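Local coordinates for double-stranded RNA-binding protein 1 (Arabidopsis thaliana, PDB 3ADJ) that binds double-stranded RNA and helps DICER-LIKE 1 process primary microRNAs accurately in the nucleus, this chain being its second double-stranded RNA-binding domain, at residues I21-Q27 with T39-I44; K48-A52 with S63-A68. The contacts are given in a common frame with arbitrary orientation. Residue numbers count along the deposited sequence, not the author numbering.

How the contacts relate
Contacts 1 and 2, centres about 8 Å apart, meet at the middle strand of the sheet. Contact 1 (21-27 with 39-44) builds the sheet itself: its strength is backbone hydrogen bonding, and its side chains divide between a helix-facing side and a more polar one. Contact 2 (48-52 with 63-68) packs the third strand and residues 51-52 against helix 57-73, through close Gly-Ala contact, an aromatic ring and one serine hydrogen bond. In contact 1 Cys40 and Val42 are buried, Leu23, Gln25 and Gln27 exposed; in contact 2 Gly51, Ala64 and Ala68 are buried, Thr50 and Ala52 exposed. Probable hydrogen bonds Val42 O to Tyr49 N (2.7 Å) and Cys40 O to Gly51 N (3.1 Å) join them.

Contact 1: I21-Q27 with T39-I44; sequences IPLYQCQ and TCTVEI
Strands 23-27 and 39-44 run antiparallel, their axes at 160° and 4.5 Å at closest approach; Ile21, at positive phi, and Pro22 lead in as loop. Thr39 and Gln27 form a hydrogen-bonded pair: Gln27 N gives to Thr39 O (2.7 Å) and Thr39 N to Gln27 O (3.1 Å). Cys40 faces Cys26 in a non-hydrogen-bonded pair with CA atoms 4.4 Å apart; Cys26 SG and Cys40 SG approach to 3.3 Å, and both side chains reach Lys57 of helix 57-73. Thr41, a beta-branched residue at home in a strand, pairs with Gln25 through Gln25 N to Thr41 O and Thr41 N to Gln25 O, both 2.8 Å. On the same face, Gln27 NE2 donates a weak hydrogen bond to Gln25 OE1 (2.9 Å). This is the first hairpin of the double-stranded RNA-binding fold, alpha-beta-beta-beta-alpha, in which one sheet face carries both helices. Accordingly Cys26, Cys40, Tyr24 and Val42 lie on the helix-facing side, whereas Leu23, Gln25, Gln27, Thr39, Thr41 and Glu43 take the other. Val42 (chi1 t) and Tyr24 (chi1 m) form a non-hydrogen-bonded pair, CA atoms 4.7 Å apart, with Val42 CG2 3.2 Å from Tyr24 CD2; Tyr24 also touches Leu10 of helix 4-15. Glu43 closes the last hydrogen-bonded pair: Leu23 N to Glu43 O is 3.1 Å, Glu43 N to Leu23 O 3.0 Å. Its extended side chain (chi1 and chi2 t) puts Glu43 OE1 3.2 Å from Leu23 CD1. Ile44 CG1 lies 3.5 Å from Pro22 CB; both side chains pack on Leu10, and Pro22 has no amide hydrogen to offer.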
loop_
_atom_site.group_PDB
_atom_site.type_symbol
_atom_site.label_atom_id
_atom_site.label_comp_id
_atom_site.label_asym_id
_atom_site.label_seq_id
_atom_site.Cartn_x
_atom_site.Cartn_y
_atom_site.Cartn_z
ATOM N N ILE A 21 2.465 -3.180 13.107
ATOM C CA ILE A 21 2.312 -3.961 11.881
ATOM C C ILE A 21 1.410 -3.256 10.867
ATOM O O ILE A 21 0.385 -2.671 11.240
ATOM C CB ILE A 21 1.812 -5.421 12.171
ATOM C CG1 ILE A 21 3.000 -6.396 12.097
ATOM C CG2 ILE A 21 0.772 -5.876 11.131
ATOM C CD1 ILE A 21 2.651 -7.816 12.484
ATOM N N PRO A 22 1.803 -3.305 9.578
ATOM C CA PRO A 22 1.074 -2.662 8.505
ATOM C C PRO A 22 -0.230 -3.373 8.155
ATOM O O PRO A 22 -0.243 -4.571 7.963
ATOM C CB PRO A 22 2.056 -2.730 7.338
ATOM C CG PRO A 22 3.367 -3.132 7.946
ATOM C CD PRO A 22 3.009 -3.974 9.069
ATOM N N LEU A 23 -1.318 -2.620 8.092
ATOM C CA LEU A 23 -2.609 -3.146 7.698
ATOM C C LEU A 23 -2.851 -2.722 6.262
ATOM O O LEU A 23 -2.718 -1.554 5.936
ATOM C CB LEU A 23 -3.719 -2.591 8.596
ATOM C CG LEU A 23 -3.585 -2.589 10.127
ATOM C CD1 LEU A 23 -4.599 -1.636 10.720
ATOM C CD2 LEU A 23 -3.708 -3.977 10.771
ATOM N N TYR A 24 -3.188 -3.681 5.407
ATOM C CA TYR A 24 -3.389 -3.436 3.981
ATOM C C TYR A 24 -4.879 -3.341 3.712
ATOM O O TYR A 24 -5.663 -4.128 4.198
ATOM C CB TYR A 24 -2.731 -4.547 3.123
ATOM C CG TYR A 24 -1.226 -4.584 3.242
ATOM C CD1 TYR A 24 -0.609 -5.109 4.364
ATOM C CD2 TYR A 24 -0.415 -4.061 2.233
ATOM C CE1 TYR A 24 0.767 -5.127 4.481
ATOM C CE2 TYR A 24 0.981 -4.064 2.336
ATOM C CZ TYR A 24 1.554 -4.600 3.464
ATOM O OH TYR A 24 2.916 -4.616 3.587
ATOM N N GLN A 25 -5.275 -2.357 2.938
ATOM C CA GLN A 25 -6.664 -2.254 2.587
ATOM C C GLN A 25 -6.781 -2.193 1.078
ATOM O O GLN A 25 -5.799 -1.947 0.403
ATOM C CB GLN A 25 -7.277 -1.021 3.221
ATOM C CG GLN A 25 -8.751 -1.162 3.452
ATOM C CD GLN A 25 -9.447 0.149 3.415
ATOM O OE1 GLN A 25 -9.398 0.859 2.409
ATOM N NE2 GLN A 25 -10.119 0.488 4.511
ATOM N N CYS A 26 -7.984 -2.432 0.563
ATOM C CA CYS A 26 -8.240 -2.436 -0.872
ATOM C C CYS A 26 -9.541 -1.718 -1.219
ATOM O O CYS A 26 -10.510 -1.787 -0.472
ATOM C CB CYS A 26 -8.289 -3.869 -1.387
ATOM S SG CYS A 26 -7.552 -4.040 -2.992
ATOM N N GLN A 27 -9.546 -1.021 -2.354
ATOM C CA GLN A 27 -10.744 -0.337 -2.843
ATOM C C GLN A 27 -10.963 -0.488 -4.333
ATOM O O GLN A 27 -10.098 -0.936 -5.058
ATOM C CB GLN A 27 -10.686 1.140 -2.521
ATOM C CG GLN A 27 -11.183 1.501 -1.158
ATOM C CD GLN A 27 -10.491 2.728 -0.688
ATOM O OE1 GLN A 27 -10.883 3.836 -1.047
ATOM N NE2 GLN A 27 -9.411 2.549 0.071
ATOM N N THR A 39 -7.570 0.673 -5.932
ATOM C CA THR A 39 -6.625 1.479 -5.173
ATOM C C THR A 39 -6.356 0.731 -3.871
ATOM O O THR A 39 -7.305 0.283 -3.206
ATOM C CB THR A 39 -7.206 2.863 -4.854
ATOM O OG1 THR A 39 -7.648 3.490 -6.060
ATOM C CG2 THR A 39 -6.188 3.745 -4.223
ATOM N N CYS A 40 -5.086 0.567 -3.508
ATOM C CA CYS A 40 -4.726 -0.202 -2.324
ATOM C C CYS A 40 -4.117 0.711 -1.318
ATOM O O CYS A 40 -3.549 1.731 -1.674
ATOM C CB CYS A 40 -3.727 -1.319 -2.642
ATOM S SG CYS A 40 -4.464 -2.812 -3.364
ATOM N N THR A 41 -4.199 0.331 -0.049
ATOM C CA THR A 41 -3.731 1.185 1.033
ATOM C C THR A 41 -2.889 0.441 2.063
ATOM O O THR A 41 -3.117 -0.743 2.335
ATOM C CB THR A 41 -4.910 1.847 1.680
ATOM O OG1 THR A 41 -5.340 2.911 0.824
ATOM C CG2 THR A 41 -4.549 2.401 3.026
ATOM N N VAL A 42 -1.900 1.140 2.608
ATOM C CA VAL A 42 -1.045 0.611 3.656
ATOM C C VAL A 42 -1.000 1.581 4.839
ATOM O O VAL A 42 -0.604 2.730 4.706
ATOM C CB VAL A 42 0.362 0.279 3.091
ATOM C CG1 VAL A 42 1.401 0.039 4.176
ATOM C CG2 VAL A 42 0.265 -0.925 2.229
ATOM N N GLU A 43 -1.431 1.104 5.997
ATOM C CA GLU A 43 -1.469 1.922 7.190
ATOM C C GLU A 43 -0.382 1.432 8.120
ATOM O O GLU A 43 -0.377 0.277 8.510
ATOM C CB GLU A 43 -2.851 1.825 7.847
ATOM C CG GLU A 43 -3.088 2.759 9.012
ATOM C CD GLU A 43 -4.429 2.532 9.708
ATOM O OE1 GLU A 43 -4.933 1.385 9.694
ATOM O OE2 GLU A 43 -4.981 3.498 10.286
ATOM N N ILE A 44 0.564 2.308 8.428
ATOM C CA ILE A 44 1.595 2.057 9.422
ATOM C C ILE A 44 1.747 3.336 10.233
ATOM O O ILE A 44 1.972 4.421 9.663
ATOM C CB ILE A 44 2.963 1.755 8.777
ATOM C CG1 ILE A 44 2.847 0.691 7.690
ATOM C CG2 ILE A 44 3.964 1.310 9.824
ATOM C CD1 ILE A 44 3.867 0.832 6.589
#

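Contact 2: K48-A52 with S63-A68; sequences KYTGA and SAGRTA
Strand 48-50 crosses helix 63-68 at 126° between their N-to-C directions, with the axes 6.9 Å apart at closest. Residues 48-52 are extended throughout, whereas 63-68 are helical. The tightest packing is backbone against backbone: Gly51 CA lies 3.4 Å from Ala64 CA. A side chain on Gly51 would point at the helix, its CB colliding with Ala64 N, so glycine suits this position; the small alanine likewise lets the chain come close. One hydrogen bond crosses the contact, from Ala52 N to Ser63 OG (3.0 Å, nearly straight), made possible by the t rotamer of Ser63, whose short hydroxyl reaches the backbone amide of Ala52. Thr67 OG1 (chi1 m) donates to Ser63 O of its own helix at 2.8 Å and still lies 3.6 Å from Thr50 O, a contact rather than a hydrogen bond; Thr67 CG2 is 4.3 Å from Tyr49 CB. Aromatic contact is supplied by Tyr49 (chi1 m, chi2 92°), whose CB points toward the helix. Ala68 CA sits over one face of its ring, 4.2 Å from the centroid and 20° off the normal, a CH-pi contact, with Ala68 CB 4.0 Å from Tyr49 CD1. Alanine allows the broad ring to lie close to the helix backbone. Thr50 points away from the helix, and its side chain meets Thr39 and Thr41 on the other side of the sheet. In the double-stranded RNA-binding fold this joins the last strand to the C-terminal helix: strand 47-50, at the sheet edge, hydrogen-bonds to central strand 36-44 through Tyr49 with Val42, while helix 57-73 lies across the sheet.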
loop_
_atom_site.group_PDB
_atom_site.type_symbol
_atom_site.label_atom_id
_atom_site.label_comp_id
_atom_site.label_asym_id
_atom_site.label_seq_id
_atom_site.Cartn_x
_atom_site.Cartn_y
_atom_site.Cartn_z
ATOM N N LYS A 48 -2.137 6.378 6.701
ATOM C CA LYS A 48 -2.442 5.523 5.563
ATOM C C LYS A 48 -1.713 6.062 4.357
ATOM O O LYS A 48 -1.872 7.238 4.028
ATOM C CB LYS A 48 -3.943 5.510 5.254
ATOM C CG LYS A 48 -4.879 5.273 6.423
ATOM C CD LYS A 48 -6.239 4.855 5.831
ATOM C CE LYS A 48 -7.406 5.068 6.826
ATOM N NZ LYS A 48 -8.756 4.921 6.165
ATOM N N TYR A 49 -0.928 5.192 3.688
ATOM C CA TYR A 49 -0.247 5.563 2.457
ATOM C C TYR A 49 -1.007 5.014 1.265
ATOM O O TYR A 49 -1.323 3.854 1.287
ATOM C CB TYR A 49 1.135 4.957 2.483
ATOM C CG TYR A 49 1.925 5.317 3.717
ATOM C CD1 TYR A 49 1.897 4.498 4.831
ATOM C CD2 TYR A 49 2.692 6.464 3.752
ATOM C CE1 TYR A 49 2.606 4.811 5.933
ATOM C CE2 TYR A 49 3.415 6.789 4.861
ATOM C CZ TYR A 49 3.379 5.968 5.954
ATOM O OH TYR A 49 4.111 6.307 7.062
ATOM N N THR A 50 -1.298 5.801 0.228
ATOM C CA THR A 50 -2.194 5.317 -0.828
ATOM C C THR A 50 -1.516 5.118 -2.171
ATOM O O THR A 50 -0.875 6.020 -2.704
ATOM C CB THR A 50 -3.441 6.216 -0.986
ATOM O OG1 THR A 50 -4.134 6.289 0.277
ATOM C CG2 THR A 50 -4.397 5.663 -2.049
ATOM N N GLY A 51 -1.686 3.923 -2.726
ATOM C CA GLY A 51 -1.131 3.616 -4.035
ATOM C C GLY A 51 -1.874 4.279 -5.169
ATOM O O GLY A 51 -3.028 4.677 -5.026
ATOM N N ALA A 52 -1.195 4.383 -6.301
ATOM C CA ALA A 52 -1.776 4.826 -7.546
ATOM C C ALA A 52 -2.892 3.888 -7.947
ATOM O O ALA A 52 -2.923 2.757 -7.531
ATOM C CB ALA A 52 -0.702 4.818 -8.606
ATOM N N SER A 63 2.595 -0.242 -5.679
ATOM C CA SER A 63 2.618 1.220 -5.663
ATOM C C SER A 63 2.358 1.713 -4.263
ATOM O O SER A 63 3.087 2.574 -3.764
ATOM C CB SER A 63 1.575 1.840 -6.581
ATOM O OG SER A 63 1.617 3.261 -6.438
ATOM N N ALA A 64 1.323 1.158 -3.637
ATOM C CA ALA A 64 0.943 1.519 -2.285
ATOM C C ALA A 64 2.110 1.385 -1.341
ATOM O O ALA A 64 2.406 2.307 -0.608
ATOM C CB ALA A 64 -0.196 0.673 -1.828
ATOM N N GLY A 65 2.774 0.236 -1.382
ATOM C CA GLY A 65 4.018 0.017 -0.653
ATOM C C GLY A 65 5.145 0.955 -1.070
ATOM O O GLY A 65 5.806 1.545 -0.224
ATOM N N ARG A 66 5.366 1.118 -2.370
ATOM C CA ARG A 66 6.383 2.062 -2.816
ATOM C C ARG A 66 6.136 3.431 -2.247
ATOM O O ARG A 66 7.072 4.187 -2.066
ATOM C CB ARG A 66 6.419 2.195 -4.326
ATOM C CG ARG A 66 7.423 1.311 -5.008
ATOM C CD ARG A 66 7.587 1.747 -6.453
ATOM N NE ARG A 66 7.327 0.600 -7.353
ATOM C CZ ARG A 66 7.950 0.411 -8.521
ATOM N NH1 ARG A 66 8.893 1.293 -8.946
ATOM N NH2 ARG A 66 7.639 -0.673 -9.251
ATOM N N THR A 67 4.877 3.764 -1.981
ATOM C CA THR A 67 4.574 5.037 -1.350
ATOM C C THR A 67 5.050 4.958 0.085
ATOM O O THR A 67 5.769 5.861 0.558
ATOM C CB THR A 67 3.093 5.370 -1.400
ATOM O OG1 THR A 67 2.606 5.154 -2.729
ATOM C CG2 THR A 67 2.878 6.809 -1.046
ATOM N N ALA A 68 4.696 3.859 0.756
ATOM C CA ALA A 68 5.088 3.650 2.142
ATOM C C ALA A 68 6.594 3.713 2.391
ATOM O O ALA A 68 7.012 4.381 3.311
ATOM C CB ALA A 68 4.549 2.384 2.638
#